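Local coordinates for BauA (Acinetobacter baumannii, PDB 6H7F), which probably takes up ferric siderophores of the acinetobactin type across the outer membrane as a TonB-dependent receptor, at residues A[334-339]-A[389-394]. Sequence-based numbering, arbitrary orientation.
Sequences STLGQL and DPVITN. With FV8 ((4~{S},5~{R})-2-[2,3-bis(oxidanyl)phenyl]-~{N}-[2-(1~{H}-imidazol-4-yl)ethyl]-5-methyl-~{N}-oxidanyl-4,5-dihydro-1,3-oxazole-4-carboxamide), chain E.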
loop_
_atom_site.group_PDB
_atom_site.type_symbol
_atom_site.label_atom_id
_atom_site.label_comp_id
_atom_site.label_asym_id
_atom_site.label_seq_id
_atom_site.Cartn_x
_atom_site.Cartn_y
_atom_site.Cartn_z
ATOM N N SER A 334 7.135 -1.732 31.516
ATOM C CA SER A 334 7.420 -3.114 31.140
ATOM C C SER A 334 8.404 -3.743 32.127
ATOM O O SER A 334 9.558 -3.336 32.192
ATOM C CB SER A 334 7.925 -3.218 29.726
ATOM O OG SER A 334 6.943 -2.741 28.804
ATOM N N THR A 335 7.933 -4.784 32.827
ATOM C CA THR A 335 8.745 -5.605 33.714
ATOM C C THR A 335 9.415 -6.706 32.889
ATOM O O THR A 335 8.849 -7.193 31.901
ATOM C CB THR A 335 7.902 -6.231 34.835
ATOM O OG1 THR A 335 6.921 -7.048 34.205
ATOM C CG2 THR A 335 7.190 -5.227 35.708
ATOM N N LEU A 336 10.624 -7.079 33.309
ATOM C CA LEU A 336 11.463 -7.994 32.579
ATOM C C LEU A 336 11.524 -9.322 33.337
ATOM O O LEU A 336 11.405 -9.359 34.574
ATOM C CB LEU A 336 12.851 -7.373 32.412
ATOM C CG LEU A 336 12.875 -5.973 31.783
ATOM C CD1 LEU A 336 14.294 -5.457 31.655
ATOM C CD2 LEU A 336 12.198 -5.962 30.419
ATOM N N GLY A 337 11.685 -10.406 32.575
ATOM C CA GLY A 337 11.793 -11.740 33.108
ATOM C C GLY A 337 12.622 -12.618 32.198
ATOM O O GLY A 337 12.843 -12.272 31.050
ATOM N N GLN A 338 13.100 -13.745 32.736
ATOM C CA GLN A 338 13.785 -14.769 31.965
ATOM C C GLN A 338 13.246 -16.132 32.378
ATOM O O GLN A 338 12.925 -16.363 33.562
ATOM C CB GLN A 338 15.301 -14.710 32.181
ATOM C CG GLN A 338 15.908 -13.359 31.834
ATOM C CD GLN A 338 17.412 -13.321 31.991
ATOM O OE1 GLN A 338 18.015 -14.162 32.666
ATOM N NE2 GLN A 338 18.028 -12.320 31.374
ATOM N N LEU A 339 13.151 -17.021 31.398
ATOM C CA LEU A 339 12.727 -18.382 31.625
ATOM C C LEU A 339 13.508 -19.310 30.691
ATOM O O LEU A 339 13.730 -18.993 29.503
ATOM C CB LEU A 339 11.220 -18.473 31.392
ATOM C CG LEU A 339 10.604 -19.863 31.548
ATOM C CD1 LEU A 339 10.650 -20.331 32.999
ATOM C CD2 LEU A 339 9.161 -19.862 31.049
ATOM N N ASP A 389 13.407 -2.725 37.948
ATOM C CA ASP A 389 12.628 -1.545 37.610
ATOM C C ASP A 389 12.062 -1.745 36.215
ATOM O O ASP A 389 12.767 -2.169 35.303
ATOM C CB ASP A 389 13.459 -0.261 37.716
ATOM C CG ASP A 389 13.825 0.042 39.164
ATOM O OD1 ASP A 389 12.988 -0.279 40.054
ATOM O OD2 ASP A 389 14.945 0.546 39.402
ATOM N N PRO A 390 10.764 -1.465 36.007
ATOM C CA PRO A 390 10.188 -1.592 34.686
ATOM C C PRO A 390 10.791 -0.516 33.784
ATOM O O PRO A 390 11.143 0.573 34.245
ATOM C CB PRO A 390 8.680 -1.446 34.915
ATOM C CG PRO A 390 8.566 -0.676 36.205
ATOM C CD PRO A 390 9.804 -1.005 37.012
ATOM N N VAL A 391 10.947 -0.872 32.515
ATOM C CA VAL A 391 11.334 0.038 31.490
ATOM C C VAL A 391 10.108 0.846 31.071
ATOM O O VAL A 391 9.068 0.263 30.715
ATOM C CB VAL A 391 11.936 -0.730 30.305
ATOM C CG1 VAL A 391 12.420 0.211 29.216
ATOM C CG2 VAL A 391 13.040 -1.650 30.763
ATOM N N ILE A 392 10.265 2.176 31.088
ATOM C CA ILE A 392 9.192 3.116 30.783
ATOM C C ILE A 392 9.336 3.575 29.327
ATOM O O ILE A 392 10.356 4.098 28.950
ATOM C CB ILE A 392 9.211 4.313 31.757
ATOM C CG1 ILE A 392 9.331 3.868 33.219
ATOM C CG2 ILE A 392 7.993 5.193 31.542
ATOM C CD1 ILE A 392 8.144 3.108 33.719
ATOM N N THR A 393 8.282 3.368 28.538
ATOM C CA THR A 393 8.201 3.833 27.177
ATOM C C THR A 393 6.812 4.432 26.940
ATOM O O THR A 393 6.038 4.613 27.865
ATOM C CB THR A 393 8.540 2.713 26.173
ATOM O OG1 THR A 393 7.520 1.705 26.149
ATOM C CG2 THR A 393 9.876 2.062 26.463
ATOM N N ASN A 394 6.524 4.761 25.683
ATOM C CA ASN A 394 5.178 5.116 25.259
ATOM C C ASN A 394 4.847 4.298 24.000
ATOM O O ASN A 394 5.702 4.105 23.150
ATOM C CB ASN A 394 5.077 6.627 25.049
ATOM C CG ASN A 394 3.695 7.075 24.630
ATOM O OD1 ASN A 394 3.200 6.693 23.575
ATOM N ND2 ASN A 394 3.058 7.877 25.459
HETATM C CAJ FV8 E . 5.838 -21.371 30.720
HETATM N NAN FV8 E . 6.219 -21.573 31.976
HETATM C CAI FV8 E . 6.158 -20.361 32.616
HETATM N NAO FV8 E . 5.722 -19.385 31.752
HETATM C CAT FV8 E . 5.527 -20.042 30.602
HETATM C CAK FV8 E . 5.035 -19.422 29.311
HETATM C CAL FV8 E . 6.122 -18.526 28.695
HETATM N NAY FV8 E . 6.425 -17.451 29.634
HETATM O OAE FV8 E . 5.423 -17.005 30.457
HETATM C C FV8 E . 7.607 -16.873 29.689
HETATM O O FV8 E . 8.553 -17.229 28.932
HETATM C CA FV8 E . 7.694 -15.902 30.721
HETATM N N FV8 E . 7.418 -16.549 32.043
HETATM C CB FV8 E . 9.084 -15.325 30.898
HETATM C CG2 FV8 E . 9.084 -13.776 30.898
HETATM O OG1 FV8 E . 9.504 -15.714 32.210
HETATM C CAR FV8 E . 8.488 -16.366 32.844
HETATM C CAV FV8 E . 8.637 -16.886 34.087
HETATM C CAH FV8 E . 9.859 -16.723 34.750
HETATM C CAF FV8 E . 10.060 -17.256 36.035
HETATM C CAG FV8 E . 9.040 -17.992 36.667
HETATM C CAS FV8 E . 7.828 -18.171 35.995
HETATM O OAC FV8 E . 6.776 -18.864 36.528
HETATM C CAU FV8 E . 7.659 -17.629 34.716
HETATM O OAD FV8 E . 6.480 -17.794 34.090
HETATM O O HOH W 1 7.649 -0.084 28.418
HETATM O O HOH W 2 11.643 -5.041 35.299
#
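Ser-334 and Val-391 form an antiparallel hydrogen-bonded pair. Ser-334 N donates to Val-391 O at 2.9 Å, and Val-391 N donates back to Ser-334 O at 2.8 Å. Pro-390 CA adds a C-H contact to Ser-334 O at 3.1 Å. On the face shared by Ser-334 and Val-391, one water links Ser-334 OG, Val-391 O and Thr-393 OG1. Ser-334 OG lies beside its own backbone N (chi1 -61°), on the side of this water. Leu-336 CD1 touches Val-391 CG2 at 4.1 Å, the two side chains crossing at a slant. Thr-335 CG2 meets the ring of Pro-390 at CB, also at 4.1 Å. Strand 391-394 lies in the long loop, extracellular in this family, between barrel strands 361-381 and 412-431. It folds back onto strand 331-358, the hairpin partner of 361-381. A second water accepts from Leu-336 N and bonds weakly to Asp-389 O. Thr-335 OG1 is hydrogen-bonded to Ser-321 OG, and Trp-402 packs on Ser-334. The far end of segment 334-339 lines the site of the bound siderophore FV8; the paired end at Ser-334 does not touch it. Leu-339 CD2 lies 3.4 Å from imidazole carbon CAI of FV8, and Gly-337 C 3.9 Å from its methyl CG2. Tyr-315 and Arg-256 hydrogen-bond the same ligand.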